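Local coordinates for protein PipY (Synechococcus elongatus, PDB 5NLC) that binds pyridoxal 5'-phosphate in a modified TIM barrel and is probably involved in keeping the cell's supply of this vitamin B6 cofactor in balance, at residues A[77-82]-A[100-105]; A[110-115]-A[145-150]; A[131-136]-A[176-181]. One frame throughout, in Å; residues are numbered along the deposited sequence.

How the interactions relate
The three contacts follow one another round one flank of the modified TIM barrel. Interaction 1 packs two outer helices, and interaction 2, its centre about 11 Å away, pairs two neighbouring barrel strands; they meet where Asp101 OD1 accepts a probable hydrogen bond from Gln145 N at 2.7 Å. Interaction 3 joins the next two outer helices, its centre about 15 Å from that of interaction 2, and touches it through Leu115 CD1 and Leu133 CD1, 3.5 Å apart. The cofactor site, empty here, is approached by interaction 2, where the side chain of Cys114 lies about 9 Å from that of Arg210, which binds pyridoxal phosphate. Interactions 1 and 3, which do not touch, lie away from it.

Interaction 1. Residues A[77-82]-A[100-105]. With PO4 (phosphate ion), chain C.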
loop_
_atom_site.group_PDB
_atom_site.type_symbol
_atom_site.label_atom_id
_atom_site.label_comp_id
_atom_site.label_asym_id
_atom_site.label_seq_id
_atom_site.Cartn_x
_atom_site.Cartn_y
_atom_site.Cartn_z
ATOM N N LYS A 77 -0.877 17.022 -4.087
ATOM C CA LYS A 77 -1.785 16.079 -4.705
ATOM C C LYS A 77 -2.557 15.301 -3.638
ATOM O O LYS A 77 -3.303 14.388 -3.970
ATOM C CB LYS A 77 -1.022 15.083 -5.606
ATOM C CG LYS A 77 -0.443 15.642 -6.894
ATOM C CD LYS A 77 -1.554 16.127 -7.842
ATOM C CE LYS A 77 -0.999 16.938 -9.015
ATOM N NZ LYS A 77 -0.105 16.107 -9.875
ATOM N N ALA A 78 -2.373 15.650 -2.376
ATOM C CA ALA A 78 -3.021 14.926 -1.293
ATOM C C ALA A 78 -4.551 15.025 -1.455
ATOM O O ALA A 78 -5.233 14.085 -1.183
ATOM C CB ALA A 78 -2.554 15.428 0.054
ATOM N N ARG A 79 -5.073 16.170 -1.921
ATOM C CA ARG A 79 -6.506 16.320 -2.049
ATOM C C ARG A 79 -7.093 15.328 -3.046
ATOM O O ARG A 79 -8.077 14.659 -2.761
ATOM C CB ARG A 79 -6.836 17.755 -2.431
ATOM C CG ARG A 79 -8.317 18.073 -2.479
ATOM C CD ARG A 79 -8.529 19.578 -2.787
ATOM N NE ARG A 79 -8.289 20.290 -1.556
ATOM C CZ ARG A 79 -9.165 20.400 -0.548
ATOM N NH1 ARG A 79 -10.412 19.944 -0.631
ATOM N NH2 ARG A 79 -8.787 21.012 0.549
ATOM N N LYS A 80 -6.503 15.256 -4.244
ATOM C CA LYS A 80 -6.940 14.265 -5.214
ATOM C C LYS A 80 -6.777 12.833 -4.711
ATOM O O LYS A 80 -7.576 11.994 -5.038
ATOM C CB LYS A 80 -6.243 14.448 -6.560
ATOM C CG LYS A 80 -6.729 15.701 -7.305
ATOM C CD LYS A 80 -5.869 15.881 -8.546
ATOM C CE LYS A 80 -6.465 16.907 -9.522
ATOM N NZ LYS A 80 -5.351 17.574 -10.252
ATOM N N ALA A 81 -5.724 12.536 -3.970
ATOM C CA ALA A 81 -5.555 11.186 -3.409
ATOM C C ALA A 81 -6.665 10.821 -2.420
ATOM O O ALA A 81 -7.204 9.732 -2.466
ATOM C CB ALA A 81 -4.204 11.092 -2.725
ATOM N N VAL A 82 -7.054 11.774 -1.548
ATOM C CA VAL A 82 -8.149 11.519 -0.630
ATOM C C VAL A 82 -9.456 11.270 -1.395
ATOM O O VAL A 82 -10.252 10.419 -1.029
ATOM C CB VAL A 82 -8.279 12.629 0.406
ATOM C CG1 VAL A 82 -9.505 12.413 1.292
ATOM C CG2 VAL A 82 -7.035 12.694 1.275
ATOM N N LEU A 100 -3.218 14.824 4.865
ATOM C CA LEU A 100 -4.309 13.913 4.500
ATOM C C LEU A 100 -5.490 13.971 5.522
ATOM O O LEU A 100 -6.678 13.917 5.153
ATOM C CB LEU A 100 -3.791 12.487 4.410
ATOM C CG LEU A 100 -2.792 12.228 3.228
ATOM C CD1 LEU A 100 -2.056 10.894 3.429
ATOM C CD2 LEU A 100 -3.547 12.250 1.904
ATOM N N ASP A 101 -5.145 14.009 6.777
ATOM C CA ASP A 101 -6.144 14.090 7.854
ATOM C C ASP A 101 -6.967 15.399 7.758
ATOM O O ASP A 101 -8.186 15.374 7.912
ATOM C CB ASP A 101 -5.472 13.967 9.214
ATOM C CG ASP A 101 -6.483 13.967 10.360
ATOM O OD1 ASP A 101 -7.067 12.906 10.621
ATOM O OD2 ASP A 101 -6.676 15.029 10.968
ATOM N N ARG A 102 -6.311 16.511 7.479
ATOM C CA ARG A 102 -6.994 17.784 7.374
ATOM C C ARG A 102 -7.976 17.744 6.160
ATOM O O ARG A 102 -9.152 18.071 6.279
ATOM C CB ARG A 102 -6.004 18.913 7.218
ATOM C CG ARG A 102 -6.698 20.258 7.004
ATOM C CD ARG A 102 -5.754 21.458 7.021
ATOM N NE ARG A 102 -4.808 21.503 5.900
ATOM C CZ ARG A 102 -5.113 21.680 4.603
ATOM N NH1 ARG A 102 -6.372 21.793 4.158
ATOM N NH2 ARG A 102 -4.112 21.727 3.720
ATOM N N ILE A 103 -7.486 17.258 5.026
ATOM C CA ILE A 103 -8.281 17.145 3.820
ATOM C C ILE A 103 -9.390 16.150 3.987
ATOM O O ILE A 103 -10.540 16.449 3.610
ATOM C CB ILE A 103 -7.418 16.794 2.596
ATOM C CG1 ILE A 103 -6.449 17.960 2.279
ATOM C CG2 ILE A 103 -8.301 16.554 1.364
ATOM C CD1 ILE A 103 -5.252 17.530 1.390
ATOM N N ALA A 104 -9.082 14.984 4.587
ATOM C CA ALA A 104 -10.100 13.962 4.904
ATOM C C ALA A 104 -11.272 14.565 5.714
ATOM O O ALA A 104 -12.431 14.360 5.337
ATOM C CB ALA A 104 -9.486 12.783 5.615
ATOM N N GLY A 105 -10.952 15.344 6.730
ATOM C CA GLY A 105 -11.955 16.030 7.562
ATOM C C GLY A 105 -12.821 17.026 6.802
ATOM O O GLY A 105 -14.055 17.070 6.969
HETATM P P PO4 C . -5.151 21.672 0.214
HETATM O O1 PO4 C . -4.422 20.681 1.078
HETATM O O2 PO4 C . -5.489 21.038 -1.118
HETATM O O3 PO4 C . -6.422 22.083 0.931
HETATM O O4 PO4 C . -4.277 22.897 0.026
#
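Ile103 lies against the helix that carries Ala78, Arg79 and Val82. Its CD1 reaches Ala78 CB at 3.7 Å, while CG2, anti to the backbone N, rests near Val82 CB. Beside it, Leu100 CD2 meets Val82 CG2 at 3.6 Å, the side chains sliding past each other in opposite directions, and also touches Ala78 CB. Val82 CG1 continues the apolar seam to Ala104. The axes of segments 78-82 and 100-105 come within 9.4 Å, with a crossing angle of -55°. At the outer margin a phosphate ion, probably from the crystallisation liquor, joins two arginines. Arg79 grips it edge-on, with hydrogen bonds from NE to phosphate O2 at 2.9 Å and from NH2 to phosphate O3 at 2.6 Å; Arg102 also presents its edge, hydrogen-bonding from NH1 to phosphate O3 at 3.2 Å and from NH2 to O1. Ile103 CG1 lies over one face of the Arg79 guanidinium. Farther out, Glu106 forms salt bridges with both arginines, Arg99 NE adds a bond to the phosphate, and Ile88 of the barrel packs on Leu100. With Arg79 NH2 and Arg102 NH1 4.4 Å apart, the anion and Glu106 probably offset a repulsion that would otherwise oppose this helix packing.

Interaction 2. Residues A[110-115]-A[145-150]; sequences SPKLCL and QVQIRG
Gln147 and Lys112 run side by side and point the same way, the Lys112 CG 3.8 Å from Gln147 NE2. The glutamine CG stands anti to its own carbonyl carbon (chi1 -62°) and the chain extends beyond it, bringing the amide to Ser110. There NE2 donates to Ser110 O at 3.1 Å; the acceptor lies close to the amide plane, but the nitrogen stands above the carbonyl plane, 40° out of it, and the bond is bent to 136° at the hydrogen. A weak second bond runs from NE2 to Ser110 OG. An alanine here removes the amide, and would probably leave Ser110 O and OG without this donor and the Lys112 chain less confined on that flank. Arg149 also lies alongside Lys112; Lys112 CD sits at the edge of the Arg149 guanidinium, whose NE and NH1 are hydrogen-bonded to Arg186 O and Thr188 OG1.

The strands are adjacent parallel members of the barrel, linked by the beta-alpha-beta unit that passes through helix 130-141. Backbone hydrogen bonds join them, from Gln147 N to Pro111 O, Leu113 N to Gln147 O at 2.9 Å, Arg149 N to Leu113 O at 2.8 Å and Leu115 N to Gly150 O. Leu113 and Ile148 occupy the face facing the surrounding helices. Leu113 CD1 fits against Val146, 3.7 Å from its CB and near both methyl groups, the two side chains crossing obliquely. Pro111 CG meets Val146 CG1 at 3.9 Å. Farther along, Leu115 CD1 lies 3.9 Å from Ile148 CG2, while Leu133 and Leu140 of the connecting helix pack on Leu115 and Ile148 respectively. On the other face, Cys114 lies beside Gly150, its CB 3.8 Å from Gly150 O.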
loop_
_atom_site.group_PDB
_atom_site.type_symbol
_atom_site.label_atom_id
_atom_site.label_comp_id
_atom_site.label_asym_id
_atom_site.label_seq_id
_atom_site.Cartn_x
_atom_site.Cartn_y
_atom_site.Cartn_z
ATOM N N SER A 110 -12.326 9.097 4.854
ATOM C CA SER A 110 -11.372 8.519 5.774
ATOM C C SER A 110 -10.499 7.533 5.025
ATOM O O SER A 110 -10.820 6.329 5.000
ATOM C CB SER A 110 -12.135 7.777 6.841
ATOM O OG SER A 110 -11.251 7.407 7.871
ATOM N N PRO A 111 -9.389 8.014 4.429
ATOM C CA PRO A 111 -8.501 6.992 3.772
ATOM C C PRO A 111 -7.858 6.041 4.767
ATOM O O PRO A 111 -7.513 6.473 5.883
ATOM C CB PRO A 111 -7.435 7.838 3.104
ATOM C CG PRO A 111 -7.443 9.112 3.861
ATOM C CD PRO A 111 -8.860 9.369 4.262
ATOM N N LYS A 112 -7.658 4.782 4.347
ATOM C CA LYS A 112 -6.833 3.867 5.060
ATOM C C LYS A 112 -5.355 4.059 4.635
ATOM O O LYS A 112 -5.043 4.168 3.428
ATOM C CB LYS A 112 -7.333 2.434 4.871
ATOM C CG LYS A 112 -8.615 2.190 5.625
ATOM C CD LYS A 112 -9.249 0.889 5.253
ATOM C CE LYS A 112 -10.757 1.007 5.118
ATOM N NZ LYS A 112 -11.340 -0.342 5.429
ATOM N N LEU A 113 -4.449 4.150 5.629
ATOM C CA LEU A 113 -3.065 4.572 5.426
ATOM C C LEU A 113 -2.135 3.503 5.908
ATOM O O LEU A 113 -2.398 2.859 6.940
ATOM C CB LEU A 113 -2.760 5.850 6.163
ATOM C CG LEU A 113 -3.701 7.037 5.942
ATOM C CD1 LEU A 113 -3.147 8.210 6.704
ATOM C CD2 LEU A 113 -3.835 7.452 4.521
ATOM N N CYS A 114 -1.099 3.266 5.114
ATOM C CA CYS A 114 0.117 2.688 5.623
ATOM C C CYS A 114 1.175 3.786 5.715
ATOM O O CYS A 114 1.247 4.749 4.908
ATOM C CB CYS A 114 0.605 1.484 4.793
ATOM S SG CYS A 114 -0.555 0.077 4.835
ATOM N N LEU A 115 1.996 3.647 6.735
ATOM C CA LEU A 115 3.125 4.530 6.914
ATOM C C LEU A 115 4.356 3.854 6.291
ATOM O O LEU A 115 4.753 2.750 6.710
ATOM C CB LEU A 115 3.343 4.744 8.394
ATOM C CG LEU A 115 2.116 5.267 9.140
ATOM C CD1 LEU A 115 2.465 5.398 10.624
ATOM C CD2 LEU A 115 1.726 6.612 8.604
ATOM N N GLN A 145 -9.396 11.686 11.399
ATOM C CA GLN A 145 -10.078 11.564 10.108
ATOM C C GLN A 145 -9.418 10.578 9.137
ATOM O O GLN A 145 -9.780 10.580 7.948
ATOM C CB GLN A 145 -10.063 12.891 9.385
ATOM C CG GLN A 145 -10.309 14.117 10.230
ATOM C CD GLN A 145 -11.689 14.116 10.809
ATOM O OE1 GLN A 145 -12.598 13.482 10.274
ATOM N NE2 GLN A 145 -11.862 14.828 11.856
ATOM N N VAL A 146 -8.349 9.937 9.536
ATOM C CA VAL A 146 -7.746 8.879 8.729
ATOM C C VAL A 146 -7.738 7.621 9.498
ATOM O O VAL A 146 -7.898 7.686 10.703
ATOM C CB VAL A 146 -6.329 9.260 8.351
ATOM C CG1 VAL A 146 -6.321 10.414 7.326
ATOM C CG2 VAL A 146 -5.479 9.564 9.581
ATOM N N GLN A 147 -7.448 6.477 8.843
ATOM C CA GLN A 147 -7.378 5.171 9.540
ATOM C C GLN A 147 -6.012 4.632 9.280
ATOM O O GLN A 147 -5.764 4.078 8.206
ATOM C CB GLN A 147 -8.447 4.181 9.057
ATOM C CG GLN A 147 -9.888 4.650 9.318
ATOM C CD GLN A 147 -10.873 3.822 8.532
ATOM O OE1 GLN A 147 -11.193 2.739 8.946
ATOM N NE2 GLN A 147 -11.259 4.279 7.340
ATOM N N ILE A 148 -5.108 4.819 10.232
ATOM C CA ILE A 148 -3.709 4.283 10.071
ATOM C C ILE A 148 -3.759 2.789 10.325
ATOM O O ILE A 148 -4.210 2.396 11.388
ATOM C CB ILE A 148 -2.734 5.020 11.010
ATOM C CG1 ILE A 148 -2.648 6.474 10.586
ATOM C CG2 ILE A 148 -1.327 4.383 10.907
ATOM C CD1 ILE A 148 -2.042 7.355 11.672
ATOM N N ARG A 149 -3.350 1.937 9.372
ATOM C CA ARG A 149 -3.581 0.504 9.532
ATOM C C ARG A 149 -2.312 -0.321 9.497
ATOM O O ARG A 149 -2.373 -1.534 9.739
ATOM C CB ARG A 149 -4.504 0.021 8.385
ATOM C CG ARG A 149 -5.899 0.632 8.438
ATOM C CD ARG A 149 -6.629 0.390 9.752
ATOM N NE ARG A 149 -6.659 -1.027 10.021
ATOM C CZ ARG A 149 -7.418 -1.904 9.351
ATOM N NH1 ARG A 149 -7.326 -3.197 9.695
ATOM N NH2 ARG A 149 -8.285 -1.510 8.363
ATOM N N GLY A 150 -1.186 0.302 9.244
ATOM C CA GLY A 150 0.091 -0.478 9.176
ATOM C C GLY A 150 1.270 0.214 8.584
ATOM O O GLY A 150 1.283 1.395 8.532
#

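Interaction 3. Residues A[131-136]-A[176-181]; sequences ADLRAE and AELQQQ
Segments 131-136 and 176-181, parts of helices 130-141 and 161-181, run nearly parallel, their N-to-C directions 21° apart, and their axes come no closer than 10.9 Å. The nearest CA atoms, those of Arg134 and Leu178, are 7.1 Å apart, so the helices meet through side-chain ends, two leucine methyl groups and the long chain of Arg134. On the inner side, Leu133 and Leu178 cross at about a right angle and meet through CD2 of Leu133 and CD1 of Leu178, at 3.7 Å. Leu178 CG, anti to its carbonyl carbon (chi1 -70°), lets the branch turn toward the other helix, although its CB does not point there. On the outer side, Arg134 extends across, bending at chi3. Its NH1 approaches Gln181 CG at 3.6 Å, with the guanidinium and amide planes 57° apart, and its NH2 lies 4.4 Å from Glu177 CB. Leu151 of strand 147-152 touches both leucines, which places them against the barrel, while Leu137, one turn on from Leu133 and Arg134 in helix 130-141, extends the helix-helix packing to Leu178 and Gln181. No hydrogen bond crosses between the segments, and Arg134 NH2 stays 5.0 Å from Glu177 OE2. The closest approaches of the arginine are to the aliphatic carbons Gln181 CG and Glu177 CB, with the Gln181 amide beside them, and the carboxylate probably contributes just a general electrostatic attraction to a contact whose buried part is the leucine pair.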
loop_
_atom_site.group_PDB
_atom_site.type_symbol
_atom_site.label_atom_id
_atom_site.label_comp_id
_atom_site.label_asym_id
_atom_site.label_seq_id
_atom_site.Cartn_x
_atom_site.Cartn_y
_atom_site.Cartn_z
ATOM N N ALA A 131 13.031 6.478 14.077
ATOM C CA ALA A 131 13.029 7.280 15.335
ATOM C C ALA A 131 11.973 8.389 15.342
ATOM O O ALA A 131 11.220 8.617 16.336
ATOM C CB ALA A 131 14.418 7.882 15.564
ATOM N N ASP A 132 11.877 9.072 14.194
ATOM C CA ASP A 132 10.850 10.095 14.014
ATOM C C ASP A 132 9.460 9.461 14.083
ATOM O O ASP A 132 8.585 9.991 14.747
ATOM C CB ASP A 132 11.070 10.892 12.695
ATOM C CG ASP A 132 10.120 12.113 12.529
ATOM O OD1 ASP A 132 9.748 12.843 13.528
ATOM O OD2 ASP A 132 9.744 12.370 11.330
ATOM N N LEU A 133 9.260 8.334 13.402
ATOM C CA LEU A 133 7.958 7.657 13.461
ATOM C C LEU A 133 7.594 7.296 14.913
ATOM O O LEU A 133 6.518 7.583 15.364
ATOM C CB LEU A 133 7.911 6.388 12.594
ATOM C CG LEU A 133 6.593 5.599 12.586
ATOM C CD1 LEU A 133 5.338 6.456 12.347
ATOM C CD2 LEU A 133 6.733 4.455 11.574
ATOM N N ARG A 134 8.521 6.743 15.663
ATOM C CA ARG A 134 8.209 6.384 17.056
ATOM C C ARG A 134 7.877 7.635 17.889
ATOM O O ARG A 134 6.959 7.641 18.689
ATOM C CB ARG A 134 9.403 5.655 17.687
ATOM C CG ARG A 134 9.123 5.129 19.090
ATOM C CD ARG A 134 10.438 4.613 19.721
ATOM N NE ARG A 134 10.838 3.311 19.189
ATOM C CZ ARG A 134 10.385 2.124 19.672
ATOM N NH1 ARG A 134 9.486 2.059 20.671
ATOM N NH2 ARG A 134 10.827 0.971 19.165
ATOM N N ALA A 135 8.621 8.711 17.679
ATOM C CA ALA A 135 8.393 9.936 18.403
ATOM C C ALA A 135 7.076 10.588 18.097
ATOM O O ALA A 135 6.539 11.324 18.936
ATOM C CB ALA A 135 9.499 10.943 18.145
ATOM N N GLU A 136 6.565 10.376 16.890
ATOM C CA GLU A 136 5.326 11.023 16.458
ATOM C C GLU A 136 4.106 10.180 16.666
ATOM O O GLU A 136 2.994 10.590 16.379
ATOM C CB GLU A 136 5.483 11.414 14.981
ATOM C CG GLU A 136 6.433 12.606 14.779
ATOM C CD GLU A 136 6.283 13.749 15.844
ATOM O OE1 GLU A 136 5.166 14.237 16.134
ATOM O OE2 GLU A 136 7.318 14.130 16.471
ATOM N N ALA A 176 5.171 -4.699 15.189
ATOM C CA ALA A 176 4.641 -5.213 16.458
ATOM C C ALA A 176 5.077 -4.300 17.622
ATOM O O ALA A 176 4.281 -3.990 18.543
ATOM C CB ALA A 176 5.101 -6.654 16.665
ATOM N N GLU A 177 6.316 -3.825 17.600
ATOM C CA GLU A 177 6.696 -2.855 18.617
ATOM C C GLU A 177 5.865 -1.592 18.568
ATOM O O GLU A 177 5.498 -1.081 19.604
ATOM C CB GLU A 177 8.151 -2.427 18.514
ATOM C CG GLU A 177 9.089 -3.469 18.995
ATOM C CD GLU A 177 8.806 -3.933 20.450
ATOM O OE1 GLU A 177 8.606 -5.172 20.644
ATOM O OE2 GLU A 177 8.728 -3.060 21.334
ATOM N N LEU A 178 5.627 -1.059 17.372
ATOM C CA LEU A 178 4.855 0.153 17.293
ATOM C C LEU A 178 3.445 -0.090 17.795
ATOM O O LEU A 178 2.839 0.810 18.408
ATOM C CB LEU A 178 4.828 0.702 15.843
ATOM C CG LEU A 178 6.123 1.254 15.337
ATOM C CD1 LEU A 178 5.889 1.666 13.914
ATOM C CD2 LEU A 178 6.646 2.395 16.124
ATOM N N GLN A 179 2.908 -1.279 17.510
ATOM C CA GLN A 179 1.531 -1.556 17.871
ATOM C C GLN A 179 1.411 -1.591 19.394
ATOM O O GLN A 179 0.388 -1.138 19.946
ATOM C CB GLN A 179 1.046 -2.882 17.252
ATOM C CG GLN A 179 -0.339 -3.322 17.740
ATOM C CD GLN A 179 -1.457 -2.435 17.269
ATOM O OE1 GLN A 179 -2.081 -2.718 16.281
ATOM N NE2 GLN A 179 -1.755 -1.356 18.022
ATOM N N GLN A 180 2.443 -2.108 20.041
ATOM C CA GLN A 180 2.530 -2.107 21.535
ATOM C C GLN A 180 2.627 -0.687 22.079
ATOM O O GLN A 180 2.014 -0.383 23.080
ATOM C CB GLN A 180 3.696 -2.960 22.053
ATOM N N GLN A 181 3.319 0.196 21.382
ATOM C CA GLN A 181 3.443 1.595 21.810
ATOM C C GLN A 181 2.174 2.431 21.527
ATOM O O GLN A 181 1.969 3.430 22.228
ATOM C CB GLN A 181 4.628 2.278 21.120
ATOM C CG GLN A 181 6.010 1.659 21.440
ATOM C CD GLN A 181 6.433 1.876 22.861
ATOM O OE1 GLN A 181 6.544 0.929 23.647
ATOM N NE2 GLN A 181 6.583 3.131 23.233
#